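Local coordinates for quinoline 2-oxidoreductase large subunit (Pseudomonas putida, PDB 1T3Q), which probably catalyses the hydroxylation of quinoline at carbon 2, as the large, molybdenum-carrying subunit of a molybdenum hydroxylase with a pterin cytosine dinucleotide cofactor, at residues Leu514-Leu522 / Ala554-Arg565. Numbering follows the deposited sequence.
Sequences LAQIAADVL and AGSIGRAASIVR
V521 is the knob of the contact: its CG1 lies 3.5 Å from A561 CB, tight for two methyl carbons, and the side chain sits knobs-into-holes fashion in a hole formed by G558, A561, S562 and R565. CG1 is the branch that reaches in because it stands anti to the backbone N (chi1 174°). G558 adds only backbone to the hole, its O being the atom nearest V521 CG1. One turn back, I557 splits its two arms: CG2 rests on A518 CB at 3.9 Å, while CD1 meets CB and CD2 of L514, the two side chains crossing at about a right angle. At the start of 554-565, I517 lays CD1 against both CA and CB of A554, 3.8 Å from each. L522 closes the other end, its CD2 methyl touching A561 O and the CB of R565.

The polar edge is R565. Its chain runs out extended, then bends at its third torsion, which brings NH2 to the carbonyl O of V521 for a 2.8 Å hydrogen bond. The bond falls on a lone pair in the carbonyl plane but is bent at the hydrogen, 137°, and O sits tilted from the guanidinium plane. V521 CG1 lies over one guanidinium face, toward its rim, and NH1 bonds A8 O of the N-terminal segment. A leucine in place of R565 would probably leave the V521 carbonyl and A8 O without this shared donor group.

The helix axes approach to 9.6 Å at a crossing angle of -33°. Both helices pack on the mixed sheet containing strands 529-532, 497-501 and 486-491, forming a two-helix layer on a beta sheet in the molybdopterin cofactor-binding domain of this xanthine dehydrogenase family member.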
# COMPACT_ATOMS: atom_id res chain seq x y z
N LEU B 514 8.44 22.39 3.77
CA LEU B 514 7.18 22.54 4.49
C LEU B 514 7.40 22.17 5.96
O LEU B 514 6.73 22.70 6.84
CB LEU B 514 6.09 21.65 3.87
CG LEU B 514 5.68 22.02 2.43
CD1 LEU B 514 4.55 21.10 1.96
CD2 LEU B 514 5.22 23.49 2.38
N ALA B 515 8.34 21.26 6.22
CA ALA B 515 8.63 20.86 7.59
C ALA B 515 9.27 22.04 8.32
O ALA B 515 9.01 22.25 9.50
CB ALA B 515 9.57 19.65 7.61
N GLN B 516 10.12 22.77 7.61
CA GLN B 516 10.80 23.93 8.17
C GLN B 516 9.78 24.98 8.60
O GLN B 516 9.92 25.62 9.64
CB GLN B 516 11.76 24.53 7.14
CG GLN B 516 12.99 23.67 6.87
CD GLN B 516 13.93 24.30 5.85
OE1 GLN B 516 13.91 23.93 4.68
NE2 GLN B 516 14.74 25.26 6.29
N ILE B 517 8.74 25.14 7.79
CA ILE B 517 7.68 26.10 8.09
C ILE B 517 6.89 25.67 9.33
O ILE B 517 6.68 26.46 10.25
CB ILE B 517 6.68 26.23 6.91
CG1 ILE B 517 7.39 26.86 5.70
CG2 ILE B 517 5.47 27.08 7.33
CD1 ILE B 517 6.55 26.87 4.43
N ALA B 518 6.47 24.41 9.35
CA ALA B 518 5.69 23.90 10.48
C ALA B 518 6.47 23.95 11.78
O ALA B 518 5.92 24.26 12.84
CB ALA B 518 5.24 22.46 10.19
N ALA B 519 7.76 23.63 11.70
CA ALA B 519 8.63 23.64 12.87
C ALA B 519 8.66 25.03 13.50
O ALA B 519 8.53 25.18 14.72
CB ALA B 519 10.04 23.23 12.47
N ASP B 520 8.83 26.05 12.67
CA ASP B 520 8.88 27.42 13.17
C ASP B 520 7.57 27.92 13.76
O ASP B 520 7.57 28.63 14.76
CB ASP B 520 9.35 28.37 12.05
CG ASP B 520 10.85 28.30 11.84
OD1 ASP B 520 11.39 29.04 11.00
OD2 ASP B 520 11.50 27.49 12.54
N VAL B 521 6.45 27.54 13.15
CA VAL B 521 5.15 27.96 13.66
C VAL B 521 4.90 27.39 15.06
O VAL B 521 4.45 28.10 15.96
CB VAL B 521 3.98 27.53 12.73
CG1 VAL B 521 2.65 27.86 13.39
CG2 VAL B 521 4.09 28.24 11.40
N LEU B 522 5.21 26.11 15.25
CA LEU B 522 5.00 25.45 16.53
C LEU B 522 6.18 25.54 17.50
O LEU B 522 6.10 25.08 18.63
CB LEU B 522 4.62 23.98 16.31
CG LEU B 522 3.22 23.76 15.71
CD1 LEU B 522 3.04 22.32 15.27
CD2 LEU B 522 2.18 24.14 16.74
N ALA B 554 2.90 27.65 3.29
CA ALA B 554 3.14 28.47 4.47
C ALA B 554 1.81 28.93 5.06
O ALA B 554 1.56 28.79 6.26
CB ALA B 554 4.01 29.68 4.12
N GLY B 555 0.95 29.46 4.20
CA GLY B 555 -0.35 29.94 4.65
C GLY B 555 -1.27 28.89 5.24
O GLY B 555 -1.82 29.10 6.33
N SER B 556 -1.46 27.77 4.55
CA SER B 556 -2.35 26.71 5.04
C SER B 556 -1.78 26.00 6.26
O SER B 556 -2.48 25.80 7.25
CB SER B 556 -2.65 25.68 3.94
OG SER B 556 -1.48 25.04 3.47
N ILE B 557 -0.52 25.60 6.19
CA ILE B 557 0.08 24.94 7.34
C ILE B 557 0.09 25.94 8.49
O ILE B 557 -0.14 25.58 9.64
CB ILE B 557 1.51 24.46 7.01
CG1 ILE B 557 1.43 23.31 5.99
CG2 ILE B 557 2.22 24.00 8.28
CD1 ILE B 557 2.78 22.88 5.46
N GLY B 558 0.33 27.21 8.16
CA GLY B 558 0.34 28.25 9.17
C GLY B 558 -0.97 28.30 9.92
O GLY B 558 -1.00 28.22 11.15
N ARG B 559 -2.07 28.42 9.18
CA ARG B 559 -3.40 28.47 9.78
C ARG B 559 -3.73 27.23 10.62
O ARG B 559 -4.19 27.35 11.75
CB ARG B 559 -4.48 28.60 8.69
CG ARG B 559 -4.62 29.97 8.05
CD ARG B 559 -6.04 30.13 7.50
NE ARG B 559 -7.02 30.06 8.59
CZ ARG B 559 -8.28 29.64 8.47
NH1 ARG B 559 -9.06 29.63 9.54
NH2 ARG B 559 -8.75 29.22 7.31
N ALA B 560 -3.51 26.05 10.05
CA ALA B 560 -3.81 24.81 10.76
C ALA B 560 -2.96 24.68 12.02
O ALA B 560 -3.46 24.32 13.09
CB ALA B 560 -3.59 23.61 9.84
N ALA B 561 -1.67 24.97 11.90
CA ALA B 561 -0.76 24.88 13.04
C ALA B 561 -1.14 25.90 14.11
O ALA B 561 -1.01 25.63 15.30
CB ALA B 561 0.68 25.11 12.58
N SER B 562 -1.62 27.06 13.68
CA SER B 562 -2.02 28.11 14.62
C SER B 562 -3.18 27.66 15.50
O SER B 562 -3.20 27.93 16.70
CB SER B 562 -2.41 29.38 13.86
OG SER B 562 -2.87 30.38 14.76
N ILE B 563 -4.14 26.97 14.90
CA ILE B 563 -5.29 26.50 15.66
C ILE B 563 -4.87 25.61 16.82
O ILE B 563 -5.32 25.80 17.95
CB ILE B 563 -6.27 25.71 14.76
CG1 ILE B 563 -6.85 26.65 13.69
CG2 ILE B 563 -7.38 25.10 15.61
CD1 ILE B 563 -7.67 25.93 12.65
N VAL B 564 -4.01 24.63 16.55
CA VAL B 564 -3.58 23.75 17.62
C VAL B 564 -2.58 24.44 18.54
O VAL B 564 -2.54 24.17 19.74
CB VAL B 564 -3.01 22.42 17.05
CG1 VAL B 564 -4.11 21.67 16.33
CG2 VAL B 564 -1.85 22.70 16.11
N ARG B 565 -1.79 25.35 17.98
CA ARG B 565 -0.82 26.10 18.79
C ARG B 565 -1.58 26.89 19.86
O ARG B 565 -1.19 26.90 21.02
CB ARG B 565 -0.02 27.07 17.92
CG ARG B 565 0.96 27.95 18.71
CD ARG B 565 1.89 28.76 17.80
NE ARG B 565 1.19 29.82 17.09
CZ ARG B 565 1.78 30.67 16.25
NH1 ARG B 565 1.06 31.61 15.64
NH2 ARG B 565 3.08 30.58 16.00